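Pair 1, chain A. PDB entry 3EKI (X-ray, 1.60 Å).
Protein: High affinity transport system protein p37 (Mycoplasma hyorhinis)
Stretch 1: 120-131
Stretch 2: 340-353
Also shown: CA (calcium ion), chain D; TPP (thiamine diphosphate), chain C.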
# COMPACT_ATOMS: atom_id res chain seq x y z
N LEU A 120 -19.44 -0.40 -14.22
CA LEU A 120 -18.35 -0.23 -13.26
C LEU A 120 -18.02 1.26 -13.16
O LEU A 120 -17.51 1.88 -14.09
CB LEU A 120 -17.10 -1.01 -13.64
CG LEU A 120 -15.88 -0.76 -12.74
CD1 LEU A 120 -16.15 -1.27 -11.33
CD2 LEU A 120 -14.66 -1.42 -13.35
N ASP A 121 -18.34 1.85 -12.02
CA ASP A 121 -18.29 3.29 -11.85
C ASP A 121 -17.11 3.82 -11.05
O ASP A 121 -16.72 4.98 -11.22
CB ASP A 121 -19.59 3.74 -11.17
CG ASP A 121 -20.84 3.26 -11.89
OD1 ASP A 121 -21.56 2.37 -11.39
OD2 ASP A 121 -21.06 3.73 -13.03
N PHE A 122 -16.56 3.01 -10.15
CA PHE A 122 -15.54 3.52 -9.25
C PHE A 122 -14.71 2.37 -8.70
O PHE A 122 -15.16 1.25 -8.55
CB PHE A 122 -16.22 4.26 -8.10
CG PHE A 122 -15.41 4.76 -6.94
CD1 PHE A 122 -14.89 6.04 -6.94
CD2 PHE A 122 -15.20 3.94 -5.84
CE1 PHE A 122 -14.16 6.50 -5.86
CE2 PHE A 122 -14.46 4.37 -4.75
CZ PHE A 122 -13.97 5.67 -4.80
N GLY A 123 -13.47 2.72 -8.37
CA GLY A 123 -12.69 1.78 -7.55
C GLY A 123 -11.52 2.48 -6.90
O GLY A 123 -11.25 3.65 -7.15
N ILE A 124 -10.80 1.78 -6.01
CA ILE A 124 -9.68 2.38 -5.29
C ILE A 124 -8.39 1.65 -5.66
O ILE A 124 -8.40 0.42 -5.62
CB ILE A 124 -9.95 2.33 -3.78
CG1 ILE A 124 -11.25 3.06 -3.42
CG2 ILE A 124 -8.75 2.87 -3.03
CD1 ILE A 124 -11.72 2.90 -1.99
N ASN A 125 -7.40 2.43 -6.08
CA ASN A 125 -6.19 1.93 -6.71
C ASN A 125 -4.94 2.45 -6.02
O ASN A 125 -4.94 3.55 -5.49
CB ASN A 125 -6.10 2.34 -8.20
CG ASN A 125 -5.30 1.37 -9.04
OD1 ASN A 125 -5.83 0.38 -9.54
ND2 ASN A 125 -4.01 1.59 -9.24
N ALA A 126 -3.89 1.63 -6.11
CA ALA A 126 -2.61 2.12 -5.60
C ALA A 126 -2.23 3.41 -6.33
O ALA A 126 -2.42 3.48 -7.55
CB ALA A 126 -1.56 1.04 -5.78
N SER A 127 -1.72 4.39 -5.60
CA SER A 127 -1.43 5.68 -6.19
C SER A 127 -0.37 5.66 -7.28
O SER A 127 -0.50 6.26 -8.36
CB SER A 127 -1.01 6.66 -5.08
OG SER A 127 0.25 6.31 -4.52
N GLY A 128 0.75 4.96 -7.05
CA GLY A 128 1.80 4.99 -8.06
C GLY A 128 1.35 4.40 -9.37
O GLY A 128 1.54 4.95 -10.46
N LYS A 129 0.71 3.24 -9.31
CA LYS A 129 0.21 2.57 -10.51
C LYS A 129 -0.78 3.47 -11.25
O LYS A 129 -0.84 3.52 -12.47
CB LYS A 129 -0.46 1.26 -10.14
CG LYS A 129 0.52 0.18 -9.71
CD LYS A 129 -0.18 -0.99 -9.06
CE LYS A 129 0.78 -2.18 -8.96
NZ LYS A 129 0.74 -2.75 -7.59
N LEU A 130 -1.58 4.19 -10.47
CA LEU A 130 -2.55 5.09 -11.14
C LEU A 130 -1.84 6.24 -11.82
O LEU A 130 -2.17 6.63 -12.95
CB LEU A 130 -3.53 5.59 -10.09
CG LEU A 130 -4.50 6.68 -10.54
CD1 LEU A 130 -5.43 6.18 -11.63
CD2 LEU A 130 -5.28 7.16 -9.32
N VAL A 131 -0.85 6.83 -11.15
CA VAL A 131 -0.10 7.93 -11.75
C VAL A 131 0.52 7.45 -13.05
O VAL A 131 0.43 8.13 -14.08
CB VAL A 131 0.98 8.46 -10.77
CG1 VAL A 131 1.99 9.37 -11.48
CG2 VAL A 131 0.32 9.20 -9.61
N PRO A 340 8.40 8.50 0.68
CA PRO A 340 6.96 8.25 0.81
C PRO A 340 6.12 8.62 -0.40
O PRO A 340 6.43 9.59 -1.10
CB PRO A 340 6.65 9.21 1.95
CG PRO A 340 7.52 10.40 1.67
CD PRO A 340 8.80 9.84 1.09
N ILE A 341 5.05 7.83 -0.61
CA ILE A 341 4.10 8.17 -1.69
C ILE A 341 2.68 8.07 -1.15
O ILE A 341 2.46 7.50 -0.08
CB ILE A 341 4.27 7.27 -2.91
CG1 ILE A 341 3.98 5.80 -2.67
CG2 ILE A 341 5.67 7.47 -3.50
CD1 ILE A 341 3.97 4.93 -3.92
N PRO A 342 1.67 8.62 -1.82
CA PRO A 342 0.34 8.61 -1.21
C PRO A 342 -0.30 7.23 -1.09
O PRO A 342 0.00 6.34 -1.85
CB PRO A 342 -0.49 9.43 -2.22
CG PRO A 342 0.55 10.31 -2.88
CD PRO A 342 1.72 9.34 -3.10
N TYR A 343 -1.19 7.10 -0.10
CA TYR A 343 -1.98 5.88 0.01
C TYR A 343 -2.94 5.81 -1.18
O TYR A 343 -2.87 6.64 -2.09
CB TYR A 343 -2.71 5.80 1.35
CG TYR A 343 -2.63 4.46 2.03
CD1 TYR A 343 -3.72 3.67 2.30
CD2 TYR A 343 -1.38 3.94 2.40
CE1 TYR A 343 -3.60 2.43 2.91
CE2 TYR A 343 -1.26 2.72 3.02
CZ TYR A 343 -2.37 1.95 3.29
OH TYR A 343 -2.24 0.72 3.90
N ASP A 344 -3.82 4.82 -1.19
CA ASP A 344 -4.61 4.52 -2.39
C ASP A 344 -5.59 5.65 -2.72
O ASP A 344 -6.01 6.41 -1.85
CB ASP A 344 -5.32 3.20 -2.20
CG ASP A 344 -4.44 1.97 -2.24
OD1 ASP A 344 -3.20 2.15 -2.17
OD2 ASP A 344 -5.00 0.85 -2.33
N VAL A 345 -5.91 5.70 -3.99
CA VAL A 345 -6.76 6.74 -4.56
C VAL A 345 -8.00 6.15 -5.20
O VAL A 345 -7.98 5.18 -5.95
CB VAL A 345 -5.97 7.54 -5.61
CG1 VAL A 345 -6.87 8.48 -6.39
CG2 VAL A 345 -4.83 8.31 -4.93
N GLY A 346 -9.14 6.75 -4.90
CA GLY A 346 -10.42 6.38 -5.50
C GLY A 346 -10.63 7.19 -6.78
O GLY A 346 -10.47 8.41 -6.82
N VAL A 347 -10.97 6.44 -7.81
CA VAL A 347 -11.07 6.95 -9.15
C VAL A 347 -12.39 6.55 -9.79
O VAL A 347 -12.86 5.43 -9.65
CB VAL A 347 -9.84 6.46 -9.94
CG1 VAL A 347 -9.75 4.94 -9.98
CG2 VAL A 347 -9.88 7.06 -11.33
N PHE A 348 -13.00 7.51 -10.49
CA PHE A 348 -14.25 7.34 -11.19
C PHE A 348 -14.10 7.18 -12.69
O PHE A 348 -13.17 7.77 -13.24
CB PHE A 348 -15.18 8.57 -11.03
CG PHE A 348 -15.82 8.67 -9.66
CD1 PHE A 348 -16.95 7.93 -9.39
CD2 PHE A 348 -15.28 9.52 -8.72
CE1 PHE A 348 -17.54 8.03 -8.14
CE2 PHE A 348 -15.84 9.60 -7.46
CZ PHE A 348 -16.96 8.84 -7.19
N ARG A 349 -14.99 6.43 -13.31
CA ARG A 349 -15.16 6.58 -14.76
C ARG A 349 -15.59 8.03 -15.02
O ARG A 349 -16.21 8.71 -14.20
CB ARG A 349 -16.10 5.55 -15.36
CG ARG A 349 -17.53 5.66 -14.88
CD ARG A 349 -18.50 4.70 -15.56
NE ARG A 349 -19.87 4.96 -15.13
CZ ARG A 349 -20.76 5.78 -15.63
NH1 ARG A 349 -20.46 6.54 -16.67
NH2 ARG A 349 -21.97 5.87 -15.08
N LYS A 350 -15.20 8.54 -16.19
CA LYS A 350 -15.22 9.96 -16.45
C LYS A 350 -16.63 10.55 -16.47
O LYS A 350 -16.80 11.70 -16.06
CB LYS A 350 -14.55 10.24 -17.80
CG LYS A 350 -13.90 11.62 -17.90
CD LYS A 350 -13.40 11.80 -19.34
CE LYS A 350 -12.27 12.80 -19.43
NZ LYS A 350 -11.26 12.34 -20.43
N SER A 351 -17.59 9.77 -16.94
CA SER A 351 -18.93 10.34 -17.13
C SER A 351 -19.85 10.26 -15.94
O SER A 351 -21.02 10.63 -16.04
CB SER A 351 -19.60 9.68 -18.36
OG SER A 351 -18.87 10.02 -19.54
N VAL A 352 -19.40 9.82 -14.76
CA VAL A 352 -20.27 9.94 -13.59
C VAL A 352 -20.45 11.41 -13.25
O VAL A 352 -19.48 12.18 -13.19
CB VAL A 352 -19.68 9.22 -12.35
CG1 VAL A 352 -20.50 9.60 -11.13
CG2 VAL A 352 -19.62 7.74 -12.59
N ASN A 353 -21.68 11.86 -13.04
CA ASN A 353 -21.94 13.26 -12.73
C ASN A 353 -21.09 13.80 -11.59
O ASN A 353 -20.95 13.11 -10.57
CB ASN A 353 -23.42 13.41 -12.35
CG ASN A 353 -23.81 14.80 -11.93
OD1 ASN A 353 -23.76 15.16 -10.76
ND2 ASN A 353 -24.20 15.58 -12.93
CA CA D . -23.41 2.39 -12.70
N1' TPP C . -3.13 -2.67 6.23
C2' TPP C . -4.00 -3.71 6.17
CM2 TPP C . -4.94 -3.94 7.36
N3' TPP C . -4.05 -4.50 5.09
C4' TPP C . -3.28 -4.21 4.01
N4' TPP C . -3.41 -4.96 2.92
C5' TPP C . -2.33 -3.18 4.07
C6' TPP C . -2.29 -2.42 5.23
C7' TPP C . -1.35 -2.82 2.94
N3 TPP C . -1.84 -1.84 1.95
C2 TPP C . -3.11 -1.70 1.58
S1 TPP C . -3.23 -0.41 0.41
C5 TPP C . -1.50 -0.13 0.44
C4 TPP C . -0.94 -1.09 1.25
CM4 TPP C . 0.54 -1.02 1.69
C6 TPP C . -0.78 0.88 -0.45
C7 TPP C . -0.67 0.35 -1.89
O7 TPP C . 0.15 -0.83 -1.89
PA TPP C . 0.11 -1.96 -3.01
O1A TPP C . 0.84 -3.15 -2.49
O2A TPP C . -1.30 -2.23 -3.43
O3A TPP C . 0.77 -1.37 -4.31
PB TPP C . 2.33 -1.38 -4.68
O1B TPP C . 3.10 -0.58 -3.68
O2B TPP C . 2.37 -0.71 -6.12
O3B TPP C . 2.84 -2.87 -4.85
O HOH W 1 -1.07 3.80 -2.89
O HOH W 2 -24.10 0.15 -11.55
O HOH W 3 -25.60 1.84 -13.85

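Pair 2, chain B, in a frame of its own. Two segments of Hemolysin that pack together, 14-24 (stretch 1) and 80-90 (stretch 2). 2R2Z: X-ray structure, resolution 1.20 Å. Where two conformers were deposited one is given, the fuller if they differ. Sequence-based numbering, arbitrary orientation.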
# COMPACT_ATOMS: atom_id res chain seq x y z
N ALA B 14 -12.51 8.45 0.58
CA ALA B 14 -13.38 8.85 1.67
C ALA B 14 -12.50 9.46 2.75
O ALA B 14 -11.27 9.47 2.62
CB ALA B 14 -14.15 7.66 2.24
N ASP B 15 -13.11 9.98 3.81
CA ASP B 15 -12.31 10.44 4.93
C ASP B 15 -11.34 9.32 5.34
O ASP B 15 -11.74 8.17 5.54
CB ASP B 15 -13.17 10.76 6.15
CG ASP B 15 -13.98 12.03 5.99
OD1 ASP B 15 -14.05 12.54 4.89
OD2 ASP B 15 -14.52 12.51 7.01
N ASN B 16 -10.06 9.66 5.45
CA ASN B 16 -9.05 8.74 5.95
C ASN B 16 -8.82 7.49 5.11
O ASN B 16 -8.21 6.55 5.60
CB ASN B 16 -9.35 8.34 7.40
CG ASN B 16 -9.64 9.52 8.26
OD1 ASN B 16 -10.69 9.59 8.93
ND2 ASN B 16 -8.78 10.51 8.19
N GLU B 17 -9.23 7.52 3.85
CA GLU B 17 -9.12 6.32 3.02
C GLU B 17 -8.79 6.67 1.59
O GLU B 17 -9.43 7.55 0.98
CB GLU B 17 -10.42 5.54 3.09
CG GLU B 17 -10.33 4.10 2.60
CD GLU B 17 -11.58 3.32 2.94
OE1 GLU B 17 -12.41 3.77 3.75
OE2 GLU B 17 -11.74 2.23 2.39
N TYR B 18 -7.80 5.96 1.05
CA TYR B 18 -7.21 6.28 -0.25
C TYR B 18 -6.91 5.00 -1.00
O TYR B 18 -6.73 3.93 -0.38
CB TYR B 18 -5.89 7.07 -0.07
CG TYR B 18 -6.05 8.37 0.69
CD1 TYR B 18 -6.11 9.59 0.02
CD2 TYR B 18 -6.20 8.36 2.07
CE1 TYR B 18 -6.28 10.78 0.73
CE2 TYR B 18 -6.40 9.53 2.78
CZ TYR B 18 -6.45 10.73 2.10
OH TYR B 18 -6.63 11.88 2.84
N LEU B 19 -6.84 5.09 -2.33
CA LEU B 19 -6.30 4.04 -3.18
C LEU B 19 -4.97 4.52 -3.72
O LEU B 19 -4.85 5.65 -4.19
CB LEU B 19 -7.26 3.72 -4.34
CG LEU B 19 -8.64 3.22 -3.91
CD1 LEU B 19 -9.57 3.09 -5.12
CD2 LEU B 19 -8.55 1.88 -3.18
N VAL B 20 -3.97 3.67 -3.62
CA VAL B 20 -2.59 4.02 -3.98
C VAL B 20 -2.09 3.03 -5.03
O VAL B 20 -2.20 1.81 -4.83
CB VAL B 20 -1.69 4.00 -2.73
CG1 VAL B 20 -0.19 4.07 -3.10
CG2 VAL B 20 -2.10 5.14 -1.81
N GLN B 21 -1.58 3.53 -6.14
CA GLN B 21 -0.99 2.67 -7.15
C GLN B 21 0.27 2.00 -6.60
O GLN B 21 1.09 2.63 -5.93
CB GLN B 21 -0.69 3.48 -8.42
CG GLN B 21 -1.94 4.16 -9.00
CD GLN B 21 -2.97 3.17 -9.50
OE1 GLN B 21 -2.63 2.26 -10.25
NE2 GLN B 21 -4.23 3.32 -9.09
N GLY B 22 0.42 0.71 -6.90
CA GLY B 22 1.59 -0.06 -6.48
C GLY B 22 2.91 0.58 -6.87
O GLY B 22 3.92 0.44 -6.17
N ARG B 23 2.93 1.26 -8.02
CA ARG B 23 4.16 1.89 -8.49
C ARG B 23 4.59 3.12 -7.71
O ARG B 23 5.71 3.60 -7.91
CB ARG B 23 4.04 2.27 -9.97
CG ARG B 23 2.95 3.30 -10.25
CD ARG B 23 3.06 3.89 -11.67
NE ARG B 23 3.12 2.87 -12.72
CZ ARG B 23 2.07 2.27 -13.26
NH1 ARG B 23 0.84 2.54 -12.85
NH2 ARG B 23 2.27 1.37 -14.22
N MSE B 24 3.73 3.66 -6.85
CA MSE B 24 4.09 4.83 -6.07
C MSE B 24 5.31 4.49 -5.22
O MSE B 24 5.35 3.45 -4.56
CB MSE B 24 2.93 5.27 -5.19
CG MSE B 24 3.19 6.59 -4.51
SE MSE B 24 1.64 7.21 -3.47
CE MSE B 24 2.10 9.11 -3.34
N THR B 80 0.43 -11.86 -10.30
CA THR B 80 1.17 -11.69 -9.06
C THR B 80 1.61 -10.25 -8.81
O THR B 80 2.28 -10.00 -7.80
CB THR B 80 2.37 -12.62 -8.99
OG1 THR B 80 3.24 -12.36 -10.09
CG2 THR B 80 1.93 -14.08 -9.03
N ARG B 81 1.24 -9.33 -9.69
CA ARG B 81 1.54 -7.92 -9.47
C ARG B 81 0.48 -7.26 -8.59
O ARG B 81 -0.72 -7.37 -8.85
CB ARG B 81 1.59 -7.19 -10.80
CG ARG B 81 1.75 -5.70 -10.66
CD ARG B 81 1.74 -5.04 -12.01
NE ARG B 81 1.97 -3.61 -11.94
CZ ARG B 81 2.11 -2.84 -13.01
NH1 ARG B 81 2.06 -3.38 -14.22
NH2 ARG B 81 2.31 -1.54 -12.88
N LEU B 82 0.94 -6.57 -7.54
CA LEU B 82 0.05 -5.77 -6.72
C LEU B 82 -0.17 -4.43 -7.40
O LEU B 82 0.72 -3.57 -7.41
CB LEU B 82 0.61 -5.63 -5.31
CG LEU B 82 -0.07 -4.62 -4.38
CD1 LEU B 82 -1.58 -4.88 -4.29
CD2 LEU B 82 0.55 -4.70 -3.00
N LEU B 83 -1.33 -4.27 -7.99
CA LEU B 83 -1.67 -3.09 -8.79
C LEU B 83 -2.07 -1.89 -7.93
O LEU B 83 -1.67 -0.79 -8.22
CB LEU B 83 -2.81 -3.39 -9.77
CG LEU B 83 -2.61 -4.03 -11.14
CD1 LEU B 83 -3.92 -3.95 -11.92
CD2 LEU B 83 -1.49 -3.37 -11.93
N VAL B 84 -2.98 -2.15 -6.98
CA VAL B 84 -3.57 -1.06 -6.20
C VAL B 84 -3.65 -1.48 -4.75
O VAL B 84 -4.10 -2.60 -4.44
CB VAL B 84 -5.00 -0.69 -6.74
CG1 VAL B 84 -5.56 0.49 -5.96
CG2 VAL B 84 -4.94 -0.33 -8.23
N LEU B 85 -3.24 -0.57 -3.87
CA LEU B 85 -3.38 -0.73 -2.42
C LEU B 85 -4.53 0.13 -1.94
O LEU B 85 -4.73 1.22 -2.45
CB LEU B 85 -2.10 -0.25 -1.70
CG LEU B 85 -0.83 -1.07 -1.83
CD1 LEU B 85 -0.17 -0.86 -3.20
CD2 LEU B 85 0.16 -0.67 -0.74
N ARG B 86 -5.24 -0.33 -0.93
CA ARG B 86 -6.12 0.54 -0.18
C ARG B 86 -5.40 0.93 1.10
O ARG B 86 -4.74 0.10 1.72
CB ARG B 86 -7.44 -0.17 0.13
CG ARG B 86 -8.46 0.69 0.88
CD ARG B 86 -9.67 -0.15 1.31
NE ARG B 86 -10.40 -0.78 0.20
CZ ARG B 86 -11.59 -0.40 -0.25
NH1 ARG B 86 -12.22 0.65 0.25
NH2 ARG B 86 -12.15 -1.09 -1.22
N VAL B 87 -5.50 2.20 1.47
CA VAL B 87 -4.87 2.68 2.68
C VAL B 87 -5.90 3.36 3.57
O VAL B 87 -6.63 4.24 3.11
CB VAL B 87 -3.79 3.71 2.32
CG1 VAL B 87 -3.02 4.12 3.55
CG2 VAL B 87 -2.88 3.18 1.20
N HIS B 88 -5.99 2.89 4.83
CA HIS B 88 -6.77 3.60 5.81
C HIS B 88 -5.88 4.18 6.89
O HIS B 88 -4.92 3.55 7.35
CB HIS B 88 -7.83 2.70 6.43
CG HIS B 88 -8.98 3.45 6.99
ND1 HIS B 88 -8.94 4.08 8.22
CD2 HIS B 88 -10.20 3.71 6.48
CE1 HIS B 88 -10.09 4.69 8.44
NE2 HIS B 88 -10.87 4.48 7.40
N PHE B 89 -6.19 5.41 7.29
CA PHE B 89 -5.49 6.09 8.37
C PHE B 89 -6.35 6.15 9.62
O PHE B 89 -7.52 6.47 9.54
CB PHE B 89 -5.11 7.52 7.95
CG PHE B 89 -4.12 7.57 6.84
CD1 PHE B 89 -2.76 7.56 7.13
CD2 PHE B 89 -4.51 7.61 5.52
CE1 PHE B 89 -1.82 7.59 6.12
CE2 PHE B 89 -3.57 7.64 4.49
CZ PHE B 89 -2.22 7.62 4.80
N TYR B 90 -5.76 5.80 10.75
CA TYR B 90 -6.44 5.85 12.04
C TYR B 90 -5.83 6.89 12.96
O TYR B 90 -4.77 7.45 12.68
CB TYR B 90 -6.43 4.47 12.70
CG TYR B 90 -7.04 3.42 11.83
CD1 TYR B 90 -8.42 3.22 11.80
CD2 TYR B 90 -6.24 2.64 10.99
CE1 TYR B 90 -8.99 2.25 10.97
CE2 TYR B 90 -6.79 1.68 10.17
CZ TYR B 90 -8.16 1.48 10.16
OH TYR B 90 -8.69 0.53 9.33
O HOH W 4 1.32 0.12 -10.22

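An antiparallel pair of strands fixes its backbone by hydrogen bonds and leaves the side chains free to vary, and two contact pairs from different proteins illustrate how far that freedom extends. In pair 1, strand 122-125 runs against strand 345-349 at 149° between their N-to-C directions; in pair 2, strand 17-21 meets strand 81-89 at 154°. Fourteen central residues superpose with an RMSD of 0.7 Å, and the buried surfaces are nearly equal, 815 and 830 Å².

The ladder is the common element. Gly A123 and Val A347 exchange two hydrogen bonds, Gly A123 N to Val A347 O at 3.1 Å and Val A347 N to Gly A123 O at 2.9 Å. Their counterparts Tyr B18 and Val B87 do the same, with Tyr B18 N to Val B87 O at 2.9 Å and Val B87 N to Tyr B18 O at 2.8 Å. One rung along, Asn A125 with Val A345 matches Val B20 with Leu B85. Between the rungs, CA-H...O contacts close the gaps, as from Ile A124 CA to Val A345 O and from Leu B19 CA to Leu B85 O, both 3.3 Å.

On the face carrying Phe A122, Ile A124 and Phe A348, the same space is filled in two ways. Pair 1 uses aromatic packing: the edge of Phe A122 points toward the face of Phe A348, with CD1 of the former 3.5 Å from CZ of the latter. Phe A122 also reaches across to Gly A346, its CZ lying 3.7 Å from the glycine CA. A CB on that glycine would fall 2.6 Å from Phe A122 CZ, so the bare backbone makes room for the ring. In pair 2 Glu B17 stands at the position of Phe A122 and Arg B86 at that of Gly A346, so the ring over a bare backbone becomes two long side chains that meet, Glu B17 OE2 and Arg B86 NH1 forming a salt bridge at 2.7 Å. His B88 replaces Phe A348. Ile A124 and Leu B19 are the conservative match, their side-chain centres 0.8 Å apart; Ile A124 CG2 packs on Asp A344 CB at 3.5 Å, and Leu B19 CB on Val B84 CG1 at 4.0 Å.

On the other face, one valine is common to both, Val A347 and Val B87, with side-chain centres 0.2 Å apart although the first is in the p rotamer and the second in t. Its surroundings differ. Val B87 CG2 meets Val B20 CG2 at 3.7 Å, whereas the position of Val B20 is held in pair 1 by Asn A125, whose ND2 donates to Ala A126 O at 3.0 Å. Val A345 CG1 packs against Leu A130 CD2 at 3.6 Å, while Leu B85, at the valine's position, brings its CD1 to 3.8 Å from Gly B22 CA. Where pair 1 has Gly A123, Tyr B18 sets its CD2 3.6 Å from Phe B89 CE2.

The ends differ in their side chains. Ser A127 OG donates to Pro A342 O at 2.7 Å, while Gly B22, at the serine's position, uses its backbone N to reach Leu B83 O at 2.9 Å. At the opposite end both pairs share a backbone bond, Arg A349 N to Asp A121 O at 3.1 Å and Phe B89 N to Asn B16 O at 2.9 Å; pair 1 adds a salt bridge, with Arg A349 NE donating to Asp A121 OD2 at 2.7 Å.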